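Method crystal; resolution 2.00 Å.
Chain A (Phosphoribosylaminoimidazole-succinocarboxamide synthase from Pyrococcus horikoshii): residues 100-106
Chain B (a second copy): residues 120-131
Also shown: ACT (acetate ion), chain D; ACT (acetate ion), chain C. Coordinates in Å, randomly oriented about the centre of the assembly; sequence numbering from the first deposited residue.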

# COMPACT_ATOMS: atom_id res chain seq x y z
N LEU A 100 7.10 -5.89 -7.03
CA LEU A 100 7.71 -5.98 -5.70
C LEU A 100 9.17 -5.45 -5.66
O LEU A 100 9.62 -4.94 -4.65
CB LEU A 100 7.62 -7.41 -5.13
CG LEU A 100 7.99 -7.51 -3.65
CD1 LEU A 100 7.19 -6.52 -2.79
CD2 LEU A 100 7.80 -8.95 -3.17
N LYS A 101 9.89 -5.59 -6.77
CA LYS A 101 11.26 -5.07 -6.86
C LYS A 101 11.32 -3.53 -6.71
O LYS A 101 12.34 -2.99 -6.30
CB LYS A 101 11.89 -5.52 -8.17
CG LYS A 101 11.94 -7.03 -8.32
CD LYS A 101 12.70 -7.44 -9.57
CE LYS A 101 12.26 -6.62 -10.75
NZ LYS A 101 12.49 -7.41 -11.98
N LYS A 102 10.21 -2.86 -7.01
CA LYS A 102 10.11 -1.40 -6.88
C LYS A 102 9.54 -0.98 -5.53
O LYS A 102 9.35 0.20 -5.26
CB LYS A 102 9.24 -0.83 -8.01
CG LYS A 102 9.83 -1.00 -9.40
CD LYS A 102 9.11 -0.13 -10.42
N ARG A 103 9.31 -1.94 -4.65
CA ARG A 103 8.71 -1.63 -3.37
C ARG A 103 9.64 -2.05 -2.23
O ARG A 103 9.68 -1.39 -1.19
CB ARG A 103 7.34 -2.31 -3.28
CG ARG A 103 6.32 -1.56 -2.45
CD ARG A 103 4.97 -2.27 -2.44
NE ARG A 103 4.21 -2.10 -3.68
CZ ARG A 103 3.58 -0.97 -4.03
NH1 ARG A 103 3.65 0.13 -3.27
NH2 ARG A 103 2.90 -0.92 -5.16
N LEU A 104 10.39 -3.13 -2.45
CA LEU A 104 11.42 -3.64 -1.52
C LEU A 104 12.78 -3.78 -2.27
O LEU A 104 12.81 -4.26 -3.42
CB LEU A 104 11.01 -4.99 -0.88
CG LEU A 104 9.82 -4.99 0.12
CD1 LEU A 104 9.58 -6.35 0.76
CD2 LEU A 104 10.00 -3.94 1.22
N PRO A 105 13.89 -3.40 -1.62
CA PRO A 105 15.19 -3.37 -2.31
C PRO A 105 15.79 -4.79 -2.35
O PRO A 105 16.87 -5.06 -1.78
CB PRO A 105 16.00 -2.43 -1.42
CG PRO A 105 15.52 -2.77 -0.03
CD PRO A 105 14.05 -3.13 -0.18
N LEU A 106 15.09 -5.70 -3.01
CA LEU A 106 15.50 -7.09 -2.98
C LEU A 106 15.53 -7.55 -4.40
O LEU A 106 14.70 -7.08 -5.19
CB LEU A 106 14.50 -7.94 -2.19
CG LEU A 106 14.19 -7.52 -0.76
CD1 LEU A 106 12.95 -8.28 -0.27
CD2 LEU A 106 15.40 -7.78 0.15
C ACT D . 3.16 4.05 -3.90
O ACT D . 3.49 2.89 -3.64
OXT ACT D . 3.47 4.98 -3.13
CH3 ACT D . 2.39 4.36 -5.15
C ACT C . 0.93 1.75 -6.14
O ACT C . 0.16 2.30 -5.34
OXT ACT C . 0.56 0.75 -6.76
CH3 ACT C . 2.30 2.31 -6.37
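Chain B, residues 120-131: YYKNDELHDPMI

Chain B lies on chain A as a loop between two extended ends. Tyr121(B) closes the incoming strand, and its N bonds to Pro129(B) O (2.7 Å), bringing the far end of the loop back beside it. Chain A meets this loop as its 3-10 segment ends, with Lys102(A) nearest Leu126(B) (CA to CA 6.2 Å) and Arg103(A) nearest Pro129(B) (CA to CA 5.7 Å).

The CA-to-CB bond of Arg103(A) points away from chain B, yet its extended chi2 (t), followed by chi3 near -76°, carries the guanidinium back: NH1 donates to Met130(B) O (3.0 Å). Arg103(A) NH1 also donates to O of the chain D acetate (2.8 Å), and Met130(B) N donates to that same O (3.2 Å), so the ion bridges the copies. On the way, Arg103(A) CG passes Pro129(B) CB at 3.9 Å.

The CA-to-CB bond of Leu126(B) points toward chain A, and its m,t rotamer sets CD1 3.6 Å from Arg103(A) O and 3.7 Å from Pro105(A) N. Tyr121(B), with chi1 t, presents its ring edge to Arg103(A) O (CD2 to O 3.5 Å), a carbonyl left without a polar partner, while CE2 packs on Pro105(A) CD (3.8 Å). Asn123(B) ND2 donates to Tyr121(B) OH (3.0 Å), tethering the end of that ring. One water donates to both Lys102(A) O (2.5 Å) and Leu126(B) O (2.6 Å).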

# COMPACT_ATOMS: atom_id res chain seq x y z
N TYR B 120 4.67 4.13 4.75
CA TYR B 120 5.59 4.38 3.63
C TYR B 120 6.98 3.91 4.05
O TYR B 120 7.43 4.20 5.15
CB TYR B 120 5.64 5.86 3.21
CG TYR B 120 4.35 6.31 2.58
CD1 TYR B 120 4.17 6.24 1.20
CD2 TYR B 120 3.30 6.76 3.38
CE1 TYR B 120 2.95 6.62 0.62
CE2 TYR B 120 2.10 7.16 2.81
CZ TYR B 120 1.93 7.09 1.42
OH TYR B 120 0.72 7.47 0.87
N TYR B 121 7.63 3.16 3.19
CA TYR B 121 8.96 2.68 3.46
C TYR B 121 9.96 3.82 3.15
O TYR B 121 10.06 4.28 2.02
CB TYR B 121 9.22 1.43 2.63
CG TYR B 121 10.65 0.93 2.65
CD1 TYR B 121 11.46 1.07 3.80
CD2 TYR B 121 11.19 0.31 1.53
CE1 TYR B 121 12.77 0.60 3.81
CE2 TYR B 121 12.49 -0.15 1.54
CZ TYR B 121 13.27 0.00 2.67
OH TYR B 121 14.55 -0.45 2.65
N LYS B 122 10.64 4.31 4.18
CA LYS B 122 11.67 5.34 3.99
C LYS B 122 12.86 4.78 3.22
O LYS B 122 13.67 4.04 3.79
CB LYS B 122 12.14 5.89 5.32
CG LYS B 122 11.48 7.18 5.70
CD LYS B 122 11.90 7.61 7.10
CE LYS B 122 13.30 8.16 7.10
NZ LYS B 122 13.31 9.50 6.45
N ASN B 123 12.95 5.12 1.94
CA ASN B 123 13.99 4.60 1.06
C ASN B 123 14.12 5.49 -0.15
O ASN B 123 13.28 5.45 -1.05
CB ASN B 123 13.63 3.18 0.62
CG ASN B 123 14.77 2.51 -0.14
OD1 ASN B 123 15.17 2.95 -1.20
ND2 ASN B 123 15.26 1.41 0.41
N ASP B 124 15.19 6.28 -0.22
CA ASP B 124 15.37 7.23 -1.33
C ASP B 124 15.52 6.55 -2.69
O ASP B 124 14.98 7.04 -3.67
CB ASP B 124 16.55 8.15 -1.08
CG ASP B 124 16.30 9.10 0.06
OD1 ASP B 124 15.27 9.81 0.04
OD2 ASP B 124 17.13 9.14 0.98
N GLU B 125 16.24 5.43 -2.73
CA GLU B 125 16.34 4.65 -3.96
C GLU B 125 14.98 4.28 -4.56
O GLU B 125 14.82 4.29 -5.78
CB GLU B 125 17.19 3.40 -3.74
CG GLU B 125 18.69 3.67 -3.87
N LEU B 126 13.99 4.01 -3.71
CA LEU B 126 12.67 3.54 -4.17
C LEU B 126 11.58 4.64 -4.10
O LEU B 126 10.40 4.39 -4.41
CB LEU B 126 12.25 2.27 -3.38
CG LEU B 126 13.18 1.04 -3.48
CD1 LEU B 126 12.78 -0.01 -2.46
CD2 LEU B 126 13.17 0.45 -4.88
N HIS B 127 12.01 5.83 -3.71
CA HIS B 127 11.17 7.02 -3.57
C HIS B 127 10.03 6.80 -2.62
O HIS B 127 8.91 7.10 -2.95
CB HIS B 127 10.65 7.50 -4.93
CG HIS B 127 11.73 7.66 -5.97
ND1 HIS B 127 12.43 8.80 -6.13
CD2 HIS B 127 12.21 6.76 -6.94
CE1 HIS B 127 13.32 8.64 -7.15
NE2 HIS B 127 13.18 7.40 -7.64
N ASP B 128 10.35 6.25 -1.44
CA ASP B 128 9.41 6.04 -0.32
C ASP B 128 8.11 5.37 -0.72
O ASP B 128 7.08 5.99 -0.64
CB ASP B 128 9.11 7.34 0.37
CG ASP B 128 10.36 8.07 0.83
OD1 ASP B 128 11.39 7.44 1.09
OD2 ASP B 128 10.29 9.28 0.92
N PRO B 129 8.15 4.08 -1.13
CA PRO B 129 6.90 3.52 -1.61
C PRO B 129 6.00 3.16 -0.42
O PRO B 129 6.50 2.89 0.70
CB PRO B 129 7.34 2.25 -2.35
CG PRO B 129 8.65 1.87 -1.70
CD PRO B 129 9.30 3.19 -1.38
N MET B 130 4.70 3.17 -0.67
CA MET B 130 3.75 2.72 0.33
C MET B 130 3.94 1.22 0.54
O MET B 130 4.26 0.49 -0.39
CB MET B 130 2.31 3.00 -0.11
CG MET B 130 1.36 3.01 1.10
SD MET B 130 -0.41 3.34 0.74
CE MET B 130 -0.89 1.79 0.02
N ILE B 131 3.75 0.77 1.78
CA ILE B 131 3.88 -0.63 2.07
C ILE B 131 2.72 -1.10 2.93
O ILE B 131 1.96 -0.27 3.46
CB ILE B 131 5.23 -0.98 2.77
CG1 ILE B 131 5.43 -0.12 4.03
CG2 ILE B 131 6.37 -0.90 1.75
CD1 ILE B 131 6.45 -0.70 5.02
O HOH W 1 9.68 2.55 -6.07